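Local coordinates for guanylate kinase (Stenotrophomonas maltophilia, PDB 6WCT), which catalyses phosphate transfer from ATP to GMP, giving ADP and GDP, and is thought to be essential for recycling GMP and, indirectly, cGMP, at residues 20-24 against 109-113; 45-49 against 199-203; 53-59 against 69-75; 84-88 against 100-106. One frame throughout, in Å; residues are numbered along the deposited sequence.

Interactions 1 and 2 flank the parallel nucleotide-binding core, whereas 3 and 4 build the mixed sheet over GMP. All four are partly buried. Interaction 1 sets an extended backbone and the Arg21 side chain against a glycine-ended helix terminus, with Leu109 packing on Leu24; interaction 2 is a salt bridge beside apolar packing near the subunit interface; the two touch through Gln113 and Gln48. Interaction 3 pairs strands in parallel and offers Ser54, Arg58 and Tyr70 to the nucleotide. Interaction 4 closes the open end of an antiparallel hairpin in the same sheet, meeting interaction 3 where Phe55 packs on Ala101 and Phe87. Phe88 and Val105 of interaction 4 reach Leu24 of interaction 1, joining the two sheets.

Interaction 1. Residues 20-24 against 109-113; sequences ARGTL and LAAGQ
A Schellman motif ends helix 106-110, and the extended chain entering strand 24-28, the central strand of the P-loop fold's parallel sheet, runs past it. Leu109 and Ala110 are helical; Ala111 leaves helical angles. Gly112 N bonds back to Leu109 O at 3.1 Å, and the positive phi of Gly112 (phi/psi 84/12) turns Gln113 N back to Gln108 O, the pair of bonds that defines the motif. Residues 21-24 are extended, with phi from -67 to -101° and psi from 126 to 157°. The closest CA pair is Gly22 with Gly112, 4.1 Å apart.

Leu109, the residue most covered, works through both backbone and side chain. Its carbonyl O also accepts Gly22 N at 3.0 Å and a nearly straight 166°, and Arg21 CA lies 3.5 Å from the same oxygen. Its side chain (m, t) sends CD1 to within 4.0 Å of Leu24 CD2 and CD2 to 3.8 Å from Thr23 O.

Arg21 (m, t, p) folds back over the helix end, a guanidinium face over Leu109 CB and Ala110 N; NH2 comes 3.5 Å from Leu109 CD1. Gly22 has to be bare: a CB there would clash with Gln113 O. Beyond the contact, Thr23 joins Val115 by backbone hydrogen bonding, and Leu109 also packs on that valine. At the glycine turn, Ala20 O sits just 3.2 Å from Gly112 CA.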
loop_
_atom_site.group_PDB
_atom_site.type_symbol
_atom_site.label_atom_id
_atom_site.label_comp_id
_atom_site.label_asym_id
_atom_site.label_seq_id
_atom_site.Cartn_x
_atom_site.Cartn_y
_atom_site.Cartn_z
ATOM N N ALA A 20 -10.599 14.738 12.152
ATOM C CA ALA A 20 -9.704 14.287 11.083
ATOM C C ALA A 20 -10.504 13.794 9.876
ATOM O O ALA A 20 -11.432 13.001 10.022
ATOM C CB ALA A 20 -8.776 13.200 11.588
ATOM N N ARG A 21 -10.166 14.299 8.691
ATOM C CA ARG A 21 -10.921 13.963 7.492
ATOM C C ARG A 21 -10.769 12.494 7.096
ATOM O O ARG A 21 -9.729 11.866 7.305
ATOM C CB ARG A 21 -10.508 14.886 6.348
ATOM C CG ARG A 21 -11.262 16.224 6.323
ATOM C CD ARG A 21 -10.899 17.040 5.082
ATOM N NE ARG A 21 -11.175 16.330 3.831
ATOM C CZ ARG A 21 -12.200 16.559 3.013
ATOM N NH1 ARG A 21 -13.094 17.495 3.288
ATOM N NH2 ARG A 21 -12.315 15.833 1.901
ATOM N N GLY A 22 -11.839 11.953 6.513
ATOM C CA GLY A 22 -11.810 10.605 5.987
ATOM C C GLY A 22 -10.963 10.478 4.739
ATOM O O GLY A 22 -10.699 11.449 4.030
ATOM N N THR A 23 -10.505 9.251 4.482
ATOM C CA THR A 23 -9.758 8.957 3.268
ATOM C C THR A 23 -10.691 8.524 2.141
ATOM O O THR A 23 -11.658 7.782 2.351
ATOM C CB THR A 23 -8.706 7.876 3.521
ATOM O OG1 THR A 23 -7.906 8.258 4.640
ATOM C CG2 THR A 23 -7.815 7.681 2.299
ATOM N N LEU A 24 -10.380 8.993 0.939
ATOM C CA LEU A 24 -11.145 8.701 -0.260
ATOM C C LEU A 24 -10.434 7.622 -1.061
ATOM O O LEU A 24 -9.235 7.733 -1.337
ATOM C CB LEU A 24 -11.327 9.966 -1.098
ATOM C CG LEU A 24 -12.314 9.917 -2.261
ATOM C CD1 LEU A 24 -13.690 9.406 -1.781
ATOM C CD2 LEU A 24 -12.450 11.312 -2.864
ATOM N N LEU A 109 -16.678 12.613 4.031
ATOM C CA LEU A 109 -15.252 12.885 4.205
ATOM C C LEU A 109 -15.023 13.992 5.218
ATOM O O LEU A 109 -14.097 13.917 6.033
ATOM C CB LEU A 109 -14.601 13.259 2.880
ATOM C CG LEU A 109 -14.484 12.211 1.794
ATOM C CD1 LEU A 109 -13.738 12.841 0.633
ATOM C CD2 LEU A 109 -13.740 10.992 2.326
ATOM N N ALA A 110 -15.839 15.042 5.160
ATOM C CA ALA A 110 -15.691 16.129 6.115
ATOM C C ALA A 110 -15.994 15.659 7.530
ATOM O O ALA A 110 -15.405 16.169 8.487
ATOM C CB ALA A 110 -16.602 17.293 5.727
ATOM N N ALA A 111 -16.853 14.655 7.680
ATOM C CA ALA A 111 -17.197 14.120 8.990
ATOM C C ALA A 111 -16.265 12.999 9.431
ATOM O O ALA A 111 -16.551 12.326 10.425
ATOM C CB ALA A 111 -18.647 13.625 8.997
ATOM N N GLY A 112 -15.171 12.771 8.711
ATOM C CA GLY A 112 -14.232 11.739 9.100
ATOM C C GLY A 112 -14.588 10.352 8.628
ATOM O O GLY A 112 -13.968 9.379 9.076
ATOM N N GLN A 113 -15.546 10.233 7.719
ATOM C CA GLN A 113 -15.962 8.947 7.191
ATOM C C GLN A 113 -15.172 8.636 5.925
ATOM O O GLN A 113 -15.123 9.463 5.009
ATOM C CB GLN A 113 -17.466 8.969 6.900
ATOM C CG GLN A 113 -17.982 7.781 6.111
ATOM C CD GLN A 113 -18.035 6.503 6.923
ATOM O OE1 GLN A 113 -18.687 6.435 7.973
ATOM N NE2 GLN A 113 -17.320 5.483 6.456
#

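Interaction 2. Residues 45-49 against 199-203; sequences RDPQI and FTASR
A salt bridge ties the turn after helix 35-45 to residues 199-203 of helix 188-203. Asp46 leaves helical angles (phi/psi -130/79) and starts a type I beta turn to Ile49, leading into strand 49-51, an outermost strand of the parallel sheet within this chain. Asp46 CA is 8.4 Å from Phe199 CA, so side chains span the gap. Asp46 (chi1 t) offers OD2 to Arg203 NH2 at 2.6 Å and 162°, with a weak second bond from Arg203 NH1 at 3.2 Å. Arg203 runs out m, t, t. Gln48 OE1 lies over one guanidinium face, 2.8 Å from Arg203 NE, but the angle is too poor for a hydrogen bond. Ser202 OG (chi1 p) donates to Phe199 O at 2.9 Å and also bonds Tyr25 OH. Arg45 NH1 is salt-bridged to Asp193, and Thr200 OG1 hydrogen-bonds Cys196 O. Beside the salt bridge, Ile49 CD1 (m, t) meets Phe199 CD2 at 3.4 Å. Both residues rest on Leu116 of strand 114-117 and on helix 35-45, while Thr200 and Ala201 pack against the second subunit.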
loop_
_atom_site.group_PDB
_atom_site.type_symbol
_atom_site.label_atom_id
_atom_site.label_comp_id
_atom_site.label_asym_id
_atom_site.label_seq_id
_atom_site.Cartn_x
_atom_site.Cartn_y
_atom_site.Cartn_z
ATOM N N ARG A 45 -15.477 -6.959 5.418
ATOM C CA ARG A 45 -14.340 -7.221 6.293
ATOM C C ARG A 45 -13.784 -5.938 6.910
ATOM O O ARG A 45 -13.148 -5.988 7.965
ATOM C CB ARG A 45 -13.245 -7.964 5.523
ATOM C CG ARG A 45 -12.230 -8.651 6.426
ATOM C CD ARG A 45 -11.142 -9.326 5.617
ATOM N NE ARG A 45 -11.681 -10.396 4.791
ATOM C CZ ARG A 45 -10.960 -11.088 3.917
ATOM N NH1 ARG A 45 -9.674 -10.818 3.757
ATOM N NH2 ARG A 45 -11.535 -12.045 3.203
ATOM N N ASP A 46 -13.954 -4.794 6.244
ATOM C CA ASP A 46 -13.376 -3.523 6.684
ATOM C C ASP A 46 -14.513 -2.509 6.668
ATOM O O ASP A 46 -14.638 -1.704 5.735
ATOM C CB ASP A 46 -12.227 -3.081 5.778
ATOM C CG ASP A 46 -11.389 -1.986 6.403
ATOM O OD1 ASP A 46 -11.769 -1.491 7.501
ATOM O OD2 ASP A 46 -10.365 -1.614 5.779
ATOM N N PRO A 47 -15.364 -2.518 7.696
ATOM C CA PRO A 47 -16.584 -1.697 7.664
ATOM C C PRO A 47 -16.376 -0.207 7.905
ATOM O O PRO A 47 -17.351 0.553 7.801
ATOM C CB PRO A 47 -17.437 -2.318 8.774
ATOM C CG PRO A 47 -16.407 -2.809 9.782
ATOM C CD PRO A 47 -15.212 -3.264 8.952
ATOM N N GLN A 48 -15.168 0.249 8.243
ATOM C CA GLN A 48 -15.018 1.688 8.407
ATOM C C GLN A 48 -14.997 2.446 7.075
ATOM O O GLN A 48 -14.805 3.666 7.081
ATOM C CB GLN A 48 -13.770 2.001 9.224
ATOM C CG GLN A 48 -12.514 2.045 8.435
ATOM C CD GLN A 48 -11.319 2.289 9.323
ATOM O OE1 GLN A 48 -10.467 1.419 9.464
ATOM N NE2 GLN A 48 -11.259 3.471 9.945
ATOM N N ILE A 49 -15.183 1.771 5.947
ATOM C CA ILE A 49 -15.203 2.410 4.637
ATOM C C ILE A 49 -16.613 2.272 4.101
ATOM O O ILE A 49 -17.139 1.158 4.009
ATOM C CB ILE A 49 -14.199 1.783 3.663
ATOM C CG1 ILE A 49 -12.791 1.809 4.240
ATOM C CG2 ILE A 49 -14.262 2.480 2.303
ATOM C CD1 ILE A 49 -11.800 1.063 3.362
ATOM N N PHE A 199 -6.053 -1.212 1.623
ATOM C CA PHE A 199 -6.770 -0.310 2.527
ATOM C C PHE A 199 -6.078 -0.214 3.884
ATOM O O PHE A 199 -5.922 0.886 4.436
ATOM C CB PHE A 199 -8.221 -0.745 2.678
ATOM C CG PHE A 199 -9.034 -0.578 1.423
ATOM C CD1 PHE A 199 -8.539 0.149 0.347
ATOM C CD2 PHE A 199 -10.283 -1.140 1.319
ATOM C CE1 PHE A 199 -9.293 0.305 -0.816
ATOM C CE2 PHE A 199 -11.045 -0.981 0.165
ATOM C CZ PHE A 199 -10.552 -0.268 -0.900
ATOM N N THR A 200 -5.642 -1.350 4.427
ATOM C CA THR A 200 -4.920 -1.340 5.691
ATOM C C THR A 200 -3.648 -0.503 5.590
ATOM O O THR A 200 -3.371 0.336 6.457
ATOM C CB THR A 200 -4.589 -2.772 6.104
ATOM O OG1 THR A 200 -5.807 -3.500 6.350
ATOM C CG2 THR A 200 -3.669 -2.794 7.335
ATOM N N ALA A 201 -2.857 -0.718 4.535
ATOM C CA ALA A 201 -1.599 0.009 4.405
ATOM C C ALA A 201 -1.823 1.508 4.319
ATOM O O ALA A 201 -1.006 2.288 4.824
ATOM C CB ALA A 201 -0.836 -0.464 3.172
ATOM N N SER A 202 -2.906 1.934 3.680
ATOM C CA SER A 202 -3.115 3.365 3.526
ATOM C C SER A 202 -3.304 4.046 4.881
ATOM O O SER A 202 -2.886 5.192 5.050
ATOM C CB SER A 202 -4.301 3.631 2.599
ATOM O OG SER A 202 -5.532 3.486 3.287
ATOM N N ARG A 203 -3.895 3.356 5.868
ATOM C CA ARG A 203 -4.037 3.958 7.193
ATOM C C ARG A 203 -2.728 4.018 7.966
ATOM O O ARG A 203 -2.669 4.696 8.998
ATOM C CB ARG A 203 -5.044 3.189 8.037
ATOM C CG ARG A 203 -6.368 3.051 7.378
ATOM C CD ARG A 203 -7.395 2.483 8.299
ATOM N NE ARG A 203 -8.566 2.208 7.501
ATOM C CZ ARG A 203 -8.864 1.005 7.032
ATOM N NH1 ARG A 203 -8.085 -0.035 7.319
ATOM N NH2 ARG A 203 -9.951 0.854 6.294
#

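Interaction 3. Residues 53-59 against 69-75; sequences ISFTSRA and HYHFVSA. With 5GP (guanosine-5'-monophosphate), chain E.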
loop_
_atom_site.group_PDB
_atom_site.type_symbol
_atom_site.label_atom_id
_atom_site.label_comp_id
_atom_site.label_asym_id
_atom_site.label_seq_id
_atom_site.Cartn_x
_atom_site.Cartn_y
_atom_site.Cartn_z
ATOM N N ILE A 53 -23.358 5.023 -3.826
ATOM C CA ILE A 53 -24.229 4.600 -4.918
ATOM C C ILE A 53 -24.266 5.711 -5.966
ATOM O O ILE A 53 -24.705 6.833 -5.680
ATOM C CB ILE A 53 -25.640 4.271 -4.419
ATOM C CG1 ILE A 53 -25.584 3.254 -3.276
ATOM C CG2 ILE A 53 -26.507 3.766 -5.591
ATOM C CD1 ILE A 53 -24.958 1.956 -3.670
ATOM N N SER A 54 -23.798 5.407 -7.171
ATOM C CA SER A 54 -23.748 6.381 -8.249
ATOM C C SER A 54 -25.130 6.617 -8.856
ATOM O O SER A 54 -26.050 5.807 -8.718
ATOM C CB SER A 54 -22.795 5.906 -9.353
ATOM O OG SER A 54 -21.467 5.822 -8.880
ATOM N N PHE A 55 -25.268 7.770 -9.501
ATOM C CA PHE A 55 -26.370 8.091 -10.397
ATOM C C PHE A 55 -25.972 7.723 -11.825
ATOM O O PHE A 55 -24.796 7.772 -12.182
ATOM C CB PHE A 55 -26.714 9.587 -10.321
ATOM C CG PHE A 55 -27.502 9.961 -9.100
ATOM C CD1 PHE A 55 -26.876 10.107 -7.870
ATOM C CD2 PHE A 55 -28.867 10.146 -9.176
ATOM C CE1 PHE A 55 -27.594 10.416 -6.749
ATOM C CE2 PHE A 55 -29.598 10.467 -8.054
ATOM C CZ PHE A 55 -28.958 10.587 -6.836
ATOM N N THR A 56 -26.953 7.324 -12.634
ATOM C CA THR A 56 -26.691 7.074 -14.044
ATOM C C THR A 56 -27.975 7.292 -14.816
ATOM O O THR A 56 -29.067 7.021 -14.310
ATOM C CB THR A 56 -26.180 5.651 -14.308
ATOM O OG1 THR A 56 -25.806 5.522 -15.677
ATOM C CG2 THR A 56 -27.281 4.632 -14.039
ATOM N N SER A 57 -27.840 7.792 -16.044
ATOM C CA SER A 57 -28.982 7.896 -16.935
ATOM C C SER A 57 -29.059 6.735 -17.910
ATOM O O SER A 57 -29.964 6.711 -18.747
ATOM C CB SER A 57 -28.960 9.228 -17.695
ATOM O OG SER A 57 -27.849 9.295 -18.584
ATOM N N ARG A 58 -28.123 5.791 -17.845
ATOM C CA ARG A 58 -28.214 4.625 -18.708
ATOM C C ARG A 58 -29.399 3.755 -18.293
ATOM O O ARG A 58 -29.884 3.812 -17.157
ATOM C CB ARG A 58 -26.910 3.821 -18.695
ATOM C CG ARG A 58 -26.689 2.885 -17.506
ATOM C CD ARG A 58 -25.928 1.666 -18.021
ATOM N NE ARG A 58 -25.229 0.869 -17.015
ATOM C CZ ARG A 58 -25.826 -0.019 -16.230
ATOM N NH1 ARG A 58 -27.142 -0.190 -16.302
ATOM N NH2 ARG A 58 -25.114 -0.730 -15.368
ATOM N N ALA A 59 -29.900 2.985 -19.252
ATOM C CA ALA A 59 -31.033 2.105 -19.002
ATOM C C ALA A 59 -30.641 0.969 -18.063
ATOM O O ALA A 59 -29.509 0.488 -18.071
ATOM C CB ALA A 59 -31.578 1.542 -20.320
ATOM N N HIS A 69 -27.917 -0.937 -7.098
ATOM C CA HIS A 69 -26.699 -0.869 -7.906
ATOM C C HIS A 69 -26.412 0.539 -8.395
ATOM O O HIS A 69 -25.238 0.921 -8.517
ATOM C CB HIS A 69 -26.805 -1.831 -9.092
ATOM C CG HIS A 69 -27.182 -3.224 -8.692
ATOM N ND1 HIS A 69 -28.492 -3.626 -8.536
ATOM C CD2 HIS A 69 -26.418 -4.293 -8.363
ATOM C CE1 HIS A 69 -28.518 -4.891 -8.157
ATOM N NE2 HIS A 69 -27.274 -5.318 -8.039
ATOM N N TYR A 70 -27.463 1.311 -8.668
ATOM C CA TYR A 70 -27.356 2.689 -9.122
ATOM C C TYR A 70 -28.622 3.409 -8.697
ATOM O O TYR A 70 -29.662 2.790 -8.478
ATOM C CB TYR A 70 -27.223 2.800 -10.660
ATOM C CG TYR A 70 -25.888 2.430 -11.281
ATOM C CD1 TYR A 70 -24.881 3.364 -11.388
ATOM C CD2 TYR A 70 -25.636 1.140 -11.748
ATOM C CE1 TYR A 70 -23.647 3.043 -11.971
ATOM C CE2 TYR A 70 -24.398 0.800 -12.323
ATOM C CZ TYR A 70 -23.412 1.773 -12.423
ATOM O OH TYR A 70 -22.187 1.507 -12.984
ATOM N N HIS A 71 -28.553 4.728 -8.664
ATOM C CA HIS A 71 -29.768 5.528 -8.725
ATOM C C HIS A 71 -29.988 5.833 -10.204
ATOM O O HIS A 71 -29.302 6.677 -10.786
ATOM C CB HIS A 71 -29.637 6.792 -7.886
ATOM C CG HIS A 71 -29.429 6.526 -6.428
ATOM N ND1 HIS A 71 -30.413 6.000 -5.620
ATOM C CD2 HIS A 71 -28.339 6.682 -5.638
ATOM C CE1 HIS A 71 -29.947 5.866 -4.390
ATOM N NE2 HIS A 71 -28.690 6.274 -4.374
ATOM N N PHE A 72 -30.919 5.120 -10.825
ATOM C CA PHE A 72 -31.202 5.322 -12.237
ATOM C C PHE A 72 -32.154 6.490 -12.397
ATOM O O PHE A 72 -33.226 6.505 -11.797
ATOM C CB PHE A 72 -31.819 4.080 -12.865
ATOM C CG PHE A 72 -30.912 2.890 -12.878
ATOM C CD1 PHE A 72 -30.908 2.003 -11.809
ATOM C CD2 PHE A 72 -30.082 2.645 -13.963
ATOM C CE1 PHE A 72 -30.074 0.889 -11.816
ATOM C CE2 PHE A 72 -29.238 1.532 -13.983
ATOM C CZ PHE A 72 -29.232 0.655 -12.915
ATOM N N VAL A 73 -31.762 7.477 -13.196
ATOM C CA VAL A 73 -32.603 8.632 -13.464
ATOM C C VAL A 73 -32.629 8.868 -14.969
ATOM O O VAL A 73 -31.929 8.210 -15.737
ATOM C CB VAL A 73 -32.124 9.889 -12.725
ATOM C CG1 VAL A 73 -32.220 9.666 -11.229
ATOM C CG2 VAL A 73 -30.715 10.273 -13.169
ATOM N N SER A 74 -33.478 9.797 -15.388
ATOM C CA SER A 74 -33.524 10.157 -16.790
ATOM C C SER A 74 -32.302 10.993 -17.146
ATOM O O SER A 74 -31.623 11.540 -16.273
ATOM C CB SER A 74 -34.799 10.936 -17.098
ATOM O OG SER A 74 -34.741 12.231 -16.523
ATOM N N ALA A 75 -32.005 11.068 -18.447
ATOM C CA ALA A 75 -30.920 11.938 -18.883
ATOM C C ALA A 75 -31.236 13.392 -18.557
ATOM O O ALA A 75 -30.362 14.139 -18.098
ATOM C CB ALA A 75 -30.659 11.756 -20.376
HETATM P P 5GP E . -21.601 -0.016 -16.005
HETATM O O1P 5GP E . -22.318 -0.267 -14.702
HETATM O O2P 5GP E . -21.281 -1.269 -16.820
HETATM O O3P 5GP E . -22.264 1.000 -16.902
HETATM O "O5'" 5GP E . -20.228 0.672 -15.658
HETATM C "C5'" 5GP E . -19.509 1.381 -16.646
HETATM C "C4'" 5GP E . -18.376 2.133 -16.017
HETATM O "O4'" 5GP E . -18.903 3.317 -15.362
HETATM C "C3'" 5GP E . -17.620 1.348 -14.929
HETATM O "O3'" 5GP E . -16.219 1.551 -15.064
HETATM C "C2'" 5GP E . -18.068 2.024 -13.642
HETATM O "O2'" 5GP E . -17.141 1.955 -12.582
HETATM C "C1'" 5GP E . -18.270 3.449 -14.121
HETATM N N9 5GP E . -19.091 4.255 -13.234
HETATM C C8 5GP E . -20.014 3.790 -12.334
HETATM N N7 5GP E . -20.457 4.716 -11.526
HETATM C C5 5GP E . -19.796 5.865 -11.929
HETATM C C6 5GP E . -19.821 7.169 -11.403
HETATM O O6 5GP E . -20.475 7.554 -10.436
HETATM N N1 5GP E . -18.963 8.023 -12.074
HETATM C C2 5GP E . -18.165 7.664 -13.132
HETATM N N2 5GP E . -17.371 8.610 -13.650
HETATM N N3 5GP E . -18.136 6.434 -13.637
HETATM C C4 5GP E . -18.962 5.594 -12.991
HETATM O O HOH W 1 -23.183 2.573 -7.821
HETATM O O HOH W 2 -31.855 5.406 -16.018
#
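Unusually for strands so close in sequence, 55-56 and 71-72 pair in parallel. His71 N bonds Ser54 O (2.7 Å), His71 O takes Thr56 N (3.1 Å), and Val73 N reaches Thr56 O (3.0 Å), putting Phe55 beside His71 and Thr56 beside Phe72. Water 2 extends the join, donating to Arg58 O and Val73 O at 2.8 Å each.

On the face carrying Phe55 and His71, His71 CB sits over the Phe55 ring, 3.8 Å from its centroid in a CH-pi contact. On the other face, Thr56 CG2 touches both rings, Tyr70 CG at 3.8 Å and Phe72 CD2 at 3.4 Å. Thr56 OG1 accepts Arg58 N at 3.2 Å in an ST turn, and is also hydrogen-bonded to Trp97 O.

Ser54 OG gives a 2.5 Å bond to GMP O6. Arg58 NE holds O3P (3.0 Å), while Arg58 NH2 (2.9 Å) and Tyr70 OH (a very short 2.5 Å) converge on O1P; Arg58 is also salt-bridged to Glu64. Pairing the strands therefore sets Arg58 and Tyr70, one from each segment, on the phosphate and Ser54 on the base, as expected of a GMP-binding domain.

Interaction 4. Residues 84-88 against 100-106; sequences AGDFF and TARQSVE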
loop_
_atom_site.group_PDB
_atom_site.type_symbol
_atom_site.label_atom_id
_atom_site.label_comp_id
_atom_site.label_asym_id
_atom_site.label_seq_id
_atom_site.Cartn_x
_atom_site.Cartn_y
_atom_site.Cartn_z
ATOM N N ALA A 84 -27.412 21.954 -11.777
ATOM C CA ALA A 84 -27.604 22.382 -10.399
ATOM C C ALA A 84 -26.350 22.238 -9.548
ATOM O O ALA A 84 -26.369 22.657 -8.385
ATOM C CB ALA A 84 -28.732 21.582 -9.750
ATOM N N GLY A 85 -25.275 21.662 -10.086
ATOM C CA GLY A 85 -24.073 21.429 -9.306
ATOM C C GLY A 85 -24.166 20.312 -8.289
ATOM O O GLY A 85 -23.477 20.355 -7.266
ATOM N N ASP A 86 -25.011 19.314 -8.536
ATOM C CA ASP A 86 -25.205 18.232 -7.575
ATOM C C ASP A 86 -24.074 17.199 -7.569
ATOM O O ASP A 86 -23.955 16.444 -6.600
ATOM C CB ASP A 86 -26.526 17.508 -7.869
ATOM C CG ASP A 86 -27.747 18.421 -7.732
ATOM O OD1 ASP A 86 -27.701 19.382 -6.935
ATOM O OD2 ASP A 86 -28.751 18.184 -8.438
ATOM N N PHE A 87 -23.233 17.145 -8.597
ATOM C CA PHE A 87 -22.273 16.049 -8.718
ATOM C C PHE A 87 -20.872 16.439 -8.256
ATOM O O PHE A 87 -20.310 17.441 -8.714
ATOM C CB PHE A 87 -22.234 15.537 -10.154
ATOM C CG PHE A 87 -23.471 14.800 -10.540
ATOM C CD1 PHE A 87 -23.835 13.640 -9.882
ATOM C CD2 PHE A 87 -24.290 15.289 -11.548
ATOM C CE1 PHE A 87 -24.984 12.969 -10.231
ATOM C CE2 PHE A 87 -25.437 14.627 -11.900
ATOM C CZ PHE A 87 -25.794 13.466 -11.237
ATOM N N PHE A 88 -20.311 15.620 -7.364
ATOM C CA PHE A 88 -18.901 15.723 -6.994
ATOM C C PHE A 88 -18.000 15.516 -8.210
ATOM O O PHE A 88 -17.057 16.281 -8.448
ATOM C CB PHE A 88 -18.621 14.692 -5.894
ATOM C CG PHE A 88 -17.202 14.649 -5.413
ATOM C CD1 PHE A 88 -16.666 15.689 -4.676
ATOM C CD2 PHE A 88 -16.422 13.522 -5.643
ATOM C CE1 PHE A 88 -15.356 15.628 -4.219
ATOM C CE2 PHE A 88 -15.117 13.448 -5.183
ATOM C CZ PHE A 88 -14.581 14.503 -4.471
ATOM N N THR A 100 -21.162 10.724 -9.210
ATOM C CA THR A 100 -21.159 10.634 -7.759
ATOM C C THR A 100 -21.787 11.911 -7.225
ATOM O O THR A 100 -21.263 13.004 -7.466
ATOM C CB THR A 100 -19.735 10.505 -7.216
ATOM O OG1 THR A 100 -19.102 9.341 -7.752
ATOM C CG2 THR A 100 -19.759 10.426 -5.709
ATOM N N ALA A 101 -22.902 11.778 -6.509
ATOM C CA ALA A 101 -23.551 12.953 -5.952
ATOM C C ALA A 101 -22.679 13.561 -4.870
ATOM O O ALA A 101 -22.056 12.846 -4.076
ATOM C CB ALA A 101 -24.927 12.617 -5.370
ATOM N N ARG A 102 -22.646 14.896 -4.853
ATOM C CA ARG A 102 -21.908 15.630 -3.840
ATOM C C ARG A 102 -22.279 15.152 -2.445
ATOM O O ARG A 102 -21.407 14.938 -1.599
ATOM C CB ARG A 102 -22.220 17.121 -3.990
ATOM C CG ARG A 102 -21.093 18.047 -3.644
ATOM C CD ARG A 102 -21.406 19.486 -4.059
ATOM N NE ARG A 102 -21.333 19.676 -5.505
ATOM C CZ ARG A 102 -20.203 19.744 -6.200
ATOM N NH1 ARG A 102 -19.034 19.632 -5.587
ATOM N NH2 ARG A 102 -20.243 19.918 -7.515
ATOM N N GLN A 103 -23.578 14.954 -2.201
ATOM C CA GLN A 103 -24.099 14.509 -0.913
ATOM C C GLN A 103 -23.619 13.116 -0.513
ATOM O O GLN A 103 -23.836 12.717 0.636
ATOM C CB GLN A 103 -25.635 14.545 -0.933
ATOM N N SER A 104 -23.027 12.347 -1.431
ATOM C CA SER A 104 -22.558 11.006 -1.094
ATOM C C SER A 104 -21.116 10.961 -0.599
ATOM O O SER A 104 -20.692 9.924 -0.077
ATOM C CB SER A 104 -22.662 10.077 -2.311
ATOM O OG SER A 104 -23.991 9.954 -2.770
ATOM N N VAL A 105 -20.362 12.054 -0.713
ATOM C CA VAL A 105 -18.922 11.998 -0.482
ATOM C C VAL A 105 -18.468 13.134 0.417
ATOM O O VAL A 105 -17.870 12.903 1.475
ATOM C CB VAL A 105 -18.142 12.035 -1.808
ATOM C CG1 VAL A 105 -16.645 12.155 -1.544
ATOM C CG2 VAL A 105 -18.402 10.795 -2.576
ATOM N N GLU A 106 -18.709 14.368 -0.031
ATOM C CA GLU A 106 -18.128 15.534 0.635
ATOM C C GLU A 106 -18.518 15.646 2.102
ATOM O O GLU A 106 -17.626 15.894 2.931
ATOM C CB GLU A 106 -18.489 16.800 -0.149
ATOM C CG GLU A 106 -17.820 16.908 -1.521
ATOM C CD GLU A 106 -18.103 18.238 -2.205
ATOM O OE1 GLU A 106 -18.936 19.006 -1.685
ATOM O OE2 GLU A 106 -17.498 18.519 -3.261
HETATM O O HOH W 3 -16.462 19.161 -6.556
#
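Backbone hydrogen bonds close the open end of the hairpin formed by strands 87-93 and 96-101. Phe87 and Ala101 make an antiparallel non-hydrogen-bonded pair, CA atoms 4.3 Å apart, bracketed by Arg102 N to Asp86 O (2.7 Å) and Phe88 N to Thr100 O (2.8 Å).

Charged contacts centre on Arg102. Its NE and NH2 both donate to Gly85 O, at 2.9 and 3.3 Å, clasping the Schellman motif in which Gly85, at positive phi, ends helix 75-83. Arg102 NH1 makes a salt bridge to Glu106 OE2 (3.0 Å, weak as a hydrogen bond) and gives a hydrogen to water 3 at 2.8 Å.

Apolar packing belongs to Phe88: Val105 CG1 stands over its ring face, 4.2 Å from the centroid, a CH-pi contact.

Thr100 touches the bound GMP and hydrogen-bonds Glu89 through OG1. Around the contact, Phe87 stacks on Phe78 of helix 75-83, Phe88 packs against helix 121-130, and Val105 leans on strand 114-117 of the parallel sheet.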